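PDB 4Z0C: toll-like receptor 13 from Mus musculus, which recognises bacterial 23S ribosomal RNA in innate immunity and signals through MYD88 and TRAF6 to activate NF-kappa-B. Local coordinates for residues L105-L111 / L129-L135; P156-D162 / S180-S185. All coordinates share one frame; numbering follows the deposited sequence.

Interaction 1 of 2, residues L105-L111 / L129-L135; sequences LSSLKTL and LIKLKYL
The ring of Tyr134 meets Thr110 at its edge, where the threonine CG2 lies near the ring plane, 3.8 Å from Tyr134 CD2. One face of the ring is covered from within its own segment by CB of Lys133, above the ring centre, and Arg160 of the next strand also touches the tyrosine. These are neighbouring turns of the leucine-rich repeat solenoid of the receptor ectodomain, and 110-111 pairs in parallel with 134-135. Thr110 and Tyr134, beta-branched and aromatic and so at ease in extended backbone, share the face on the concave side of the horseshoe, while Leu111 and Leu135 point into the interior. There the two leucines run side by side, CD2 to CD1 at 3.8 Å; in both, CG stands anti to the backbone N (chi1 173° and 177°), which keeps the repeated side chains in step. Leu132 CD1 reaches Leu111 CB, and Leu129 CD2 packs on Leu105 CB. Lys109 O is gripped twice, by the backbone N of Tyr134 and of Lys133, and Leu111 N bonds to Tyr134 O. Before the strands each segment makes a type I turn. A water bridges the two turns, donating to Leu105 O and Leu108 O and accepting from Lys131 N at 2.7 Å.

Interaction 2 of 2, residues P156-D162 / S180-S185; sequences PCLERLD and SLTHLS. With NAG (2-acetamido-2-deoxy-beta-D-glucopyranose), chain N.
Pro156 opens the contact with its carbonyl: the hydroxyl of Ser180 donates to Pro156 O over 3.2 Å, from above the carbonyl plane, a place where a small polar side chain can reach the neighbouring turn. Leu158 turns inward beside Leu181, the two pointing the same way. This is the stacking of successive leucine-rich repeats, with leucines at equivalent positions building the hydrophobic interior of the solenoid. The backbone O of Glu159 accepts three bonds: His183 N comes nearly in line with the C=O, Thr182 N lies on a lone pair at 2.7 Å, and Thr182 OG1 approaches from above the carbonyl plane. With chi1 at 58°, the threonine hydroxyl sits between its own backbone N and carbonyl carbon, turned back to this oxygen. From Arg160 the strands 160-162 and 183-185 run parallel, and an extended side chain carries the guanidinium flat over one face of the His183 imidazole, centres 3.8 Å apart and planes at 15°. Arg160 CD adds a CH-pi contact over the same ring. His183 ND1 donates to Thr182 OG1 in the ring plane at 2.8 Å, while the acetamido group of an N-acetylglucosamine, part of a glycan attached to the protein itself, lies by the ring edge. Leu161 N and O bond to His183 O and Ser185 N, and its CD2 packs on Leu184 CD1 inside. Asp162 ends the strand with OD1 3.3 Å from Ser185 CB; that carboxylate oxygen accepts from Thr164 N, just beyond the strand. The chain of hydrogen bonds from His183 ND1 through Thr182 OG1 to Glu159 O means that ND1 carries a proton, and this bond together with the stack on Arg160 holds the ring's rotation; a neutral imidazole would probably be favoured beneath the arginine's charge.

How the interactions relate
Of the four segments, 105-111 comes first, several turns into the solenoid; the chain then makes one turn and returns at 129-135, where interaction 1 closes a loop of 17 residues. Another turn, through helix 145-152, leads to 156-162, and interaction 2 closes a second loop of 17 residues at 180-185. The two contacts therefore follow in series, neither nested nor crossed, with centres about 12 Å apart. They are joined because strands 134-136 and 160-162 are neighbours: Leu135 N and Arg160 O lie 3.0 Å apart, a probable hydrogen bond, and Tyr134 CD1 packs 3.5 Å from Arg160 CD. Together they tie four consecutive turns of the ectodomain into one continuous stack.

Interaction 1 of 2, residues L105-L111 / L129-L135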
ATOM      1  N   LEU A 105     -43.478  17.803  20.928  1.00 47.28           N
ATOM      2  CA  LEU A 105     -42.793  17.617  19.656  1.00 47.18           C
ATOM      3  C   LEU A 105     -43.691  18.036  18.509  1.00 43.68           C
ATOM      4  O   LEU A 105     -43.868  17.289  17.544  1.00 41.03           O
ATOM      5  CB  LEU A 105     -42.324  16.174  19.508  1.00 46.75           C
ATOM      6  CG  LEU A 105     -41.235  15.831  20.522  1.00 44.89           C
ATOM      7  CD1 LEU A 105     -41.029  14.335  20.603  1.00 41.98           C
ATOM      8  CD2 LEU A 105     -39.918  16.543  20.163  1.00 49.09           C
ATOM      9  N   SER A 106     -44.228  19.249  18.614  1.00 30.92           N
ATOM     10  CA  SER A 106     -45.311  19.683  17.728  1.00 42.65           C
ATOM     11  C   SER A 106     -44.845  20.026  16.319  1.00 44.82           C
ATOM     12  O   SER A 106     -45.670  20.246  15.428  1.00 51.94           O
ATOM     13  CB  SER A 106     -46.119  20.841  18.353  1.00 37.85           C
ATOM     14  OG  SER A 106     -45.440  22.073  18.230  1.00 44.69           O
ATOM     15  N   SER A 107     -43.532  20.056  16.116  1.00 44.33           N
ATOM     16  CA  SER A 107     -42.964  20.241  14.780  1.00 42.02           C
ATOM     17  C   SER A 107     -42.262  18.988  14.219  1.00 38.72           C
ATOM     18  O   SER A 107     -41.785  19.005  13.087  1.00 36.97           O
ATOM     19  CB  SER A 107     -41.982  21.412  14.779  1.00 45.48           C
ATOM     20  OG  SER A 107     -42.657  22.645  14.888  1.00 47.22           O
ATOM     21  N   LEU A 108     -42.192  17.919  15.008  1.00 34.83           N
ATOM     22  CA  LEU A 108     -41.476  16.704  14.602  1.00 32.31           C
ATOM     23  C   LEU A 108     -41.965  16.181  13.261  1.00 35.16           C
ATOM     24  O   LEU A 108     -43.139  15.841  13.128  1.00 35.84           O
ATOM     25  CB  LEU A 108     -41.631  15.604  15.648  1.00 32.36           C
ATOM     26  CG  LEU A 108     -40.586  14.498  15.599  1.00 32.17           C
ATOM     27  CD1 LEU A 108     -39.246  15.062  16.059  1.00 34.66           C
ATOM     28  CD2 LEU A 108     -41.012  13.348  16.468  1.00 25.47           C
ATOM     29  N   LYS A 109     -41.069  16.132  12.276  1.00 35.96           N
ATOM     30  CA  LYS A 109     -41.392  15.632  10.937  1.00 38.57           C
ATOM     31  C   LYS A 109     -40.974  14.188  10.704  1.00 40.67           C
ATOM     32  O   LYS A 109     -41.647  13.452   9.978  1.00 49.38           O
ATOM     33  CB  LYS A 109     -40.785  16.527   9.858  1.00 38.64           C
ATOM     34  CG  LYS A 109     -41.599  17.774   9.622  1.00 43.82           C
ATOM     35  CD  LYS A 109     -40.918  18.730   8.669  1.00 52.81           C
ATOM     36  CE  LYS A 109     -40.760  18.151   7.292  1.00 57.22           C
ATOM     37  NZ  LYS A 109     -39.815  18.983   6.504  1.00 61.02           N
ATOM     38  N   THR A 110     -39.860  13.783  11.298  1.00 37.69           N
ATOM     39  CA  THR A 110     -39.408  12.396  11.165  1.00 31.12           C
ATOM     40  C   THR A 110     -38.971  11.769  12.489  1.00 26.16           C
ATOM     41  O   THR A 110     -38.279  12.382  13.292  1.00 21.17           O
ATOM     42  CB  THR A 110     -38.361  12.171  10.019  1.00 34.23           C
ATOM     43  OG1 THR A 110     -37.223  11.467  10.533  1.00 40.88           O
ATOM     44  CG2 THR A 110     -37.910  13.467   9.390  1.00 21.97           C
ATOM     45  N   LEU A 111     -39.452  10.557  12.734  1.00 25.50           N
ATOM     46  CA  LEU A 111     -39.140   9.851  13.965  1.00 28.78           C
ATOM     47  C   LEU A 111     -38.585   8.482  13.595  1.00 38.01           C
ATOM     48  O   LEU A 111     -39.275   7.676  12.964  1.00 36.54           O
ATOM     49  CB  LEU A 111     -40.394   9.697  14.817  1.00 24.82           C
ATOM     50  CG  LEU A 111     -40.269   8.832  16.069  1.00 27.52           C
ATOM     51  CD1 LEU A 111     -39.239   9.386  17.019  1.00 25.26           C
ATOM     52  CD2 LEU A 111     -41.618   8.713  16.768  1.00 29.30           C
ATOM     53  N   LEU A 129     -47.901  14.452  17.862  1.00 45.97           N
ATOM     54  CA  LEU A 129     -47.115  14.506  16.634  1.00 42.93           C
ATOM     55  C   LEU A 129     -47.925  14.958  15.429  1.00 43.03           C
ATOM     56  O   LEU A 129     -48.043  14.243  14.443  1.00 44.31           O
ATOM     57  CB  LEU A 129     -46.465  13.156  16.360  1.00 43.28           C
ATOM     58  CG  LEU A 129     -45.650  12.640  17.540  1.00 41.13           C
ATOM     59  CD1 LEU A 129     -44.962  11.335  17.179  1.00 29.96           C
ATOM     60  CD2 LEU A 129     -44.656  13.694  18.024  1.00 35.28           C
ATOM     61  N   ILE A 130     -48.455  16.172  15.507  1.00 42.40           N
ATOM     62  CA  ILE A 130     -49.340  16.696  14.476  1.00 40.82           C
ATOM     63  C   ILE A 130     -48.673  17.015  13.135  1.00 44.26           C
ATOM     64  O   ILE A 130     -49.372  17.342  12.172  1.00 44.00           O
ATOM     65  CB  ILE A 130     -50.070  17.955  14.965  1.00 47.42           C
ATOM     66  CG1 ILE A 130     -49.042  18.968  15.484  1.00 42.95           C
ATOM     67  CG2 ILE A 130     -51.074  17.599  16.066  1.00 46.27           C
ATOM     68  CD1 ILE A 130     -49.523  20.376  15.459  1.00 37.52           C
ATOM     69  N   LYS A 131     -47.338  16.932  13.073  1.00 40.46           N
ATOM     70  CA  LYS A 131     -46.603  17.222  11.835  1.00 35.11           C
ATOM     71  C   LYS A 131     -45.818  16.021  11.286  1.00 39.74           C
ATOM     72  O   LYS A 131     -45.171  16.123  10.237  1.00 40.18           O
ATOM     73  CB  LYS A 131     -45.637  18.392  12.044  1.00 38.36           C
ATOM     74  CG  LYS A 131     -46.296  19.711  12.391  1.00 45.73           C
ATOM     75  CD  LYS A 131     -46.360  20.640  11.189  1.00 53.49           C
ATOM     76  CE  LYS A 131     -47.468  21.673  11.364  1.00 64.43           C
ATOM     77  NZ  LYS A 131     -47.011  23.070  11.135  1.00 67.70           N
ATOM     78  N   LEU A 132     -45.911  14.886  11.976  1.00 33.71           N
ATOM     79  CA  LEU A 132     -45.108  13.719  11.665  1.00 32.14           C
ATOM     80  C   LEU A 132     -45.432  13.173  10.274  1.00 39.32           C
ATOM     81  O   LEU A 132     -46.557  12.731  10.017  1.00 41.98           O
ATOM     82  CB  LEU A 132     -45.328  12.635  12.712  1.00 33.09           C
ATOM     83  CG  LEU A 132     -44.250  11.557  12.644  1.00 33.00           C
ATOM     84  CD1 LEU A 132     -42.931  12.203  13.051  1.00 24.07           C
ATOM     85  CD2 LEU A 132     -44.581  10.387  13.554  1.00 28.19           C
ATOM     86  N   LYS A 133     -44.441  13.221   9.385  1.00 23.66           N
ATOM     87  CA  LYS A 133     -44.572  12.756   8.009  1.00 30.77           C
ATOM     88  C   LYS A 133     -43.948  11.370   7.787  1.00 37.61           C
ATOM     89  O   LYS A 133     -44.444  10.574   6.976  1.00 35.14           O
ATOM     90  CB  LYS A 133     -43.892  13.745   7.063  1.00 40.09           C
ATOM     91  CG  LYS A 133     -44.646  15.009   6.741  1.00 40.03           C
ATOM     92  CD  LYS A 133     -43.725  15.974   5.995  1.00 44.63           C
ATOM     93  CE  LYS A 133     -44.426  16.669   4.841  1.00 44.47           C
ATOM     94  NZ  LYS A 133     -43.971  16.036   3.564  1.00 49.10           N
ATOM     95  N   TYR A 134     -42.841  11.113   8.487  1.00 34.11           N
ATOM     96  CA  TYR A 134     -42.044   9.898   8.306  1.00 32.33           C
ATOM     97  C   TYR A 134     -41.826   9.164   9.626  1.00 31.75           C
ATOM     98  O   TYR A 134     -41.360   9.746  10.599  1.00 41.50           O
ATOM     99  CB  TYR A 134     -40.691  10.248   7.657  1.00 28.34           C
ATOM    100  CG  TYR A 134     -40.829  11.244   6.521  1.00 40.14           C
ATOM    101  CD1 TYR A 134     -41.392  10.854   5.307  1.00 50.79           C
ATOM    102  CD2 TYR A 134     -40.399  12.568   6.652  1.00 45.71           C
ATOM    103  CE1 TYR A 134     -41.544  11.740   4.253  1.00 53.80           C
ATOM    104  CE2 TYR A 134     -40.541  13.474   5.591  1.00 53.46           C
ATOM    105  CZ  TYR A 134     -41.117  13.041   4.390  1.00 57.14           C
ATOM    106  OH  TYR A 134     -41.282  13.890   3.315  1.00 55.02           O
ATOM    107  N   LEU A 135     -42.199   7.894   9.662  1.00 29.31           N
ATOM    108  CA  LEU A 135     -42.020   7.080  10.856  1.00 36.09           C
ATOM    109  C   LEU A 135     -41.342   5.765  10.479  1.00 38.96           C
ATOM    110  O   LEU A 135     -41.879   4.999   9.665  1.00 29.90           O
ATOM    111  CB  LEU A 135     -43.368   6.768  11.503  1.00 32.43           C
ATOM    112  CG  LEU A 135     -43.330   5.865  12.738  1.00 28.12           C
ATOM    113  CD1 LEU A 135     -42.503   6.512  13.814  1.00 17.85           C
ATOM    114  CD2 LEU A 135     -44.725   5.571  13.255  1.00 30.37           C
TER
HETATM  115  O   HOH W   1     -45.270  16.574  14.741  1.00 27.58           O

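Interaction 2 of 2, residues P156-D162 / S180-S185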
ATOM      1  N   PRO A 156     -52.199  13.121  11.572  1.00 39.23           N
ATOM      2  CA  PRO A 156     -52.725  13.958  10.488  1.00 38.11           C
ATOM      3  C   PRO A 156     -51.811  14.099   9.271  1.00 36.65           C
ATOM      4  O   PRO A 156     -52.319  14.397   8.197  1.00 36.30           O
ATOM      5  CB  PRO A 156     -52.914  15.323  11.157  1.00 35.22           C
ATOM      6  CG  PRO A 156     -51.941  15.314  12.297  1.00 40.01           C
ATOM      7  CD  PRO A 156     -51.856  13.894  12.775  1.00 37.38           C
ATOM      8  N   CYS A 157     -50.501  13.908   9.420  1.00 35.92           N
ATOM      9  CA  CYS A 157     -49.593  14.174   8.303  1.00 41.63           C
ATOM     10  C   CYS A 157     -48.780  12.972   7.809  1.00 42.87           C
ATOM     11  O   CYS A 157     -47.934  13.129   6.924  1.00 45.01           O
ATOM     12  CB  CYS A 157     -48.627  15.307   8.657  1.00 46.69           C
ATOM     13  SG  CYS A 157     -49.375  16.938   8.655  1.00 46.70           S
ATOM     14  N   LEU A 158     -49.049  11.791   8.363  1.00 30.28           N
ATOM     15  CA  LEU A 158     -48.183  10.637   8.175  1.00 35.19           C
ATOM     16  C   LEU A 158     -48.123  10.172   6.714  1.00 33.47           C
ATOM     17  O   LEU A 158     -49.112   9.704   6.182  1.00 30.52           O
ATOM     18  CB  LEU A 158     -48.629   9.495   9.087  1.00 34.51           C
ATOM     19  CG  LEU A 158     -47.725   8.274   8.974  1.00 41.75           C
ATOM     20  CD1 LEU A 158     -46.317   8.616   9.466  1.00 26.91           C
ATOM     21  CD2 LEU A 158     -48.313   7.091   9.734  1.00 48.18           C
ATOM     22  N   GLU A 159     -46.962  10.322   6.075  1.00 27.93           N
ATOM     23  CA  GLU A 159     -46.815   9.947   4.663  1.00 40.28           C
ATOM     24  C   GLU A 159     -46.088   8.621   4.392  1.00 39.83           C
ATOM     25  O   GLU A 159     -46.391   7.928   3.421  1.00 45.15           O
ATOM     26  CB  GLU A 159     -46.123  11.065   3.878  1.00 42.73           C
ATOM     27  CG  GLU A 159     -46.986  12.293   3.667  1.00 42.78           C
ATOM     28  CD  GLU A 159     -46.294  13.347   2.829  1.00 56.57           C
ATOM     29  OE1 GLU A 159     -45.268  13.034   2.193  1.00 59.54           O
ATOM     30  OE2 GLU A 159     -46.779  14.493   2.795  1.00 67.69           O
ATOM     31  N   ARG A 160     -45.115   8.289   5.232  1.00 35.68           N
ATOM     32  CA  ARG A 160     -44.277   7.119   5.012  1.00 34.26           C
ATOM     33  C   ARG A 160     -44.172   6.286   6.277  1.00 35.60           C
ATOM     34  O   ARG A 160     -43.798   6.785   7.336  1.00 39.83           O
ATOM     35  CB  ARG A 160     -42.887   7.543   4.533  1.00 35.54           C
ATOM     36  CG  ARG A 160     -42.949   8.384   3.281  1.00 36.82           C
ATOM     37  CD  ARG A 160     -41.611   8.579   2.638  1.00 35.68           C
ATOM     38  NE  ARG A 160     -41.743   9.441   1.470  1.00 42.88           N
ATOM     39  CZ  ARG A 160     -40.881   9.476   0.461  1.00 46.79           C
ATOM     40  NH1 ARG A 160     -39.802   8.694   0.477  1.00 43.25           N
ATOM     41  NH2 ARG A 160     -41.101  10.291  -0.564  1.00 44.73           N
ATOM     42  N   LEU A 161     -44.508   5.014   6.162  1.00 30.86           N
ATOM     43  CA  LEU A 161     -44.498   4.130   7.309  1.00 37.43           C
ATOM     44  C   LEU A 161     -43.649   2.910   6.980  1.00 43.10           C
ATOM     45  O   LEU A 161     -43.916   2.187   6.022  1.00 44.17           O
ATOM     46  CB  LEU A 161     -45.920   3.700   7.670  1.00 39.26           C
ATOM     47  CG  LEU A 161     -46.002   2.736   8.853  1.00 38.26           C
ATOM     48  CD1 LEU A 161     -45.359   3.380  10.084  1.00 30.65           C
ATOM     49  CD2 LEU A 161     -47.456   2.341   9.137  1.00 32.05           C
ATOM     50  N   ASP A 162     -42.601   2.699   7.761  1.00 41.45           N
ATOM     51  CA  ASP A 162     -41.706   1.607   7.469  1.00 33.83           C
ATOM     52  C   ASP A 162     -41.715   0.542   8.556  1.00 33.68           C
ATOM     53  O   ASP A 162     -41.270   0.783   9.678  1.00 28.21           O
ATOM     54  CB  ASP A 162     -40.285   2.112   7.267  1.00 34.07           C
ATOM     55  CG  ASP A 162     -39.426   1.100   6.534  1.00 44.50           C
ATOM     56  OD1 ASP A 162     -39.999   0.148   5.957  1.00 53.55           O
ATOM     57  OD2 ASP A 162     -38.189   1.228   6.546  1.00 47.43           O
ATOM     58  N   SER A 180     -53.231  10.139   4.478  1.00 35.71           N
ATOM     59  CA  SER A 180     -52.042  10.887   4.126  1.00 39.30           C
ATOM     60  C   SER A 180     -50.976   9.969   3.511  1.00 42.56           C
ATOM     61  O   SER A 180     -50.085  10.446   2.803  1.00 43.18           O
ATOM     62  CB  SER A 180     -51.485  11.592   5.359  1.00 50.87           C
ATOM     63  OG  SER A 180     -51.940  12.933   5.422  1.00 59.70           O
ATOM     64  N   LEU A 181     -51.103   8.663   3.767  1.00 37.48           N
ATOM     65  CA  LEU A 181     -50.050   7.668   3.505  1.00 40.22           C
ATOM     66  C   LEU A 181     -49.701   7.457   2.034  1.00 41.33           C
ATOM     67  O   LEU A 181     -50.550   7.066   1.240  1.00 42.44           O
ATOM     68  CB  LEU A 181     -50.453   6.313   4.103  1.00 33.39           C
ATOM     69  CG  LEU A 181     -49.260   5.413   4.409  1.00 42.14           C
ATOM     70  CD1 LEU A 181     -48.398   6.078   5.463  1.00 38.54           C
ATOM     71  CD2 LEU A 181     -49.713   4.042   4.878  1.00 42.77           C
ATOM     72  N   THR A 182     -48.429   7.659   1.693  1.00 39.26           N
ATOM     73  CA  THR A 182     -47.973   7.464   0.316  1.00 39.48           C
ATOM     74  C   THR A 182     -47.077   6.235   0.166  1.00 40.85           C
ATOM     75  O   THR A 182     -47.119   5.546  -0.860  1.00 39.22           O
ATOM     76  CB  THR A 182     -47.200   8.690  -0.200  1.00 39.21           C
ATOM     77  OG1 THR A 182     -46.085   8.951   0.662  1.00 40.90           O
ATOM     78  CG2 THR A 182     -48.081   9.906  -0.222  1.00 37.91           C
ATOM     79  N   HIS A 183     -46.281   5.958   1.198  1.00 44.71           N
ATOM     80  CA  HIS A 183     -45.341   4.837   1.179  1.00 40.22           C
ATOM     81  C   HIS A 183     -45.552   3.909   2.361  1.00 34.48           C
ATOM     82  O   HIS A 183     -45.585   4.348   3.520  1.00 27.45           O
ATOM     83  CB  HIS A 183     -43.892   5.334   1.224  1.00 36.17           C
ATOM     84  CG  HIS A 183     -43.471   6.099   0.009  1.00 37.91           C
ATOM     85  ND1 HIS A 183     -44.079   7.273  -0.383  1.00 35.13           N
ATOM     86  CD2 HIS A 183     -42.495   5.859  -0.896  1.00 32.40           C
ATOM     87  CE1 HIS A 183     -43.503   7.718  -1.485  1.00 31.50           C
ATOM     88  NE2 HIS A 183     -42.536   6.882  -1.814  1.00 38.47           N
ATOM     89  N   LEU A 184     -45.628   2.617   2.070  1.00 24.15           N
ATOM     90  CA  LEU A 184     -45.801   1.632   3.118  1.00 29.00           C
ATOM     91  C   LEU A 184     -44.955   0.403   2.798  1.00 29.92           C
ATOM     92  O   LEU A 184     -44.935  -0.066   1.666  1.00 27.84           O
ATOM     93  CB  LEU A 184     -47.279   1.254   3.228  1.00 28.19           C
ATOM     94  CG  LEU A 184     -47.686   0.160   4.213  1.00 35.84           C
ATOM     95  CD1 LEU A 184     -47.432   0.596   5.649  1.00 39.17           C
ATOM     96  CD2 LEU A 184     -49.146  -0.217   3.992  1.00 36.03           C
ATOM     97  N   SER A 185     -44.250  -0.119   3.791  1.00 27.93           N
ATOM     98  CA  SER A 185     -43.414  -1.272   3.545  1.00 31.21           C
ATOM     99  C   SER A 185     -43.568  -2.379   4.575  1.00 33.83           C
ATOM    100  O   SER A 185     -43.457  -2.133   5.772  1.00 41.44           O
ATOM    101  CB  SER A 185     -41.942  -0.850   3.449  1.00 30.09           C
ATOM    102  OG  SER A 185     -41.122  -1.994   3.301  1.00 33.40           O
TER
HETATM  103  C1  NAG N 906     -41.963   4.671  -5.379  1.00 39.87           C
HETATM  104  C2  NAG N 906     -40.434   4.662  -5.237  1.00 50.26           C
HETATM  105  C3  NAG N 906     -39.758   5.467  -6.331  1.00 50.23           C
HETATM  106  C4  NAG N 906     -40.208   4.985  -7.699  1.00 46.23           C
HETATM  107  C5  NAG N 906     -41.724   5.069  -7.771  1.00 46.52           C
HETATM  108  C6  NAG N 906     -42.164   4.559  -9.146  1.00 42.71           C
HETATM  109  C7  NAG N 906     -39.557   4.452  -2.993  1.00 49.70           C
HETATM  110  C8  NAG N 906     -38.830   5.156  -1.880  1.00 42.12           C
HETATM  111  N2  NAG N 906     -40.009   5.223  -3.971  1.00 53.92           N
HETATM  112  O3  NAG N 906     -38.367   5.356  -6.178  1.00 47.25           O
HETATM  113  O4  NAG N 906     -39.652   5.777  -8.730  1.00 45.58           O
HETATM  114  O5  NAG N 906     -42.343   4.335  -6.714  1.00 45.45           O
HETATM  115  O6  NAG N 906     -43.551   4.732  -9.303  1.00 38.96           O
HETATM  116  O7  NAG N 906     -39.726   3.231  -2.987  1.00 51.45           O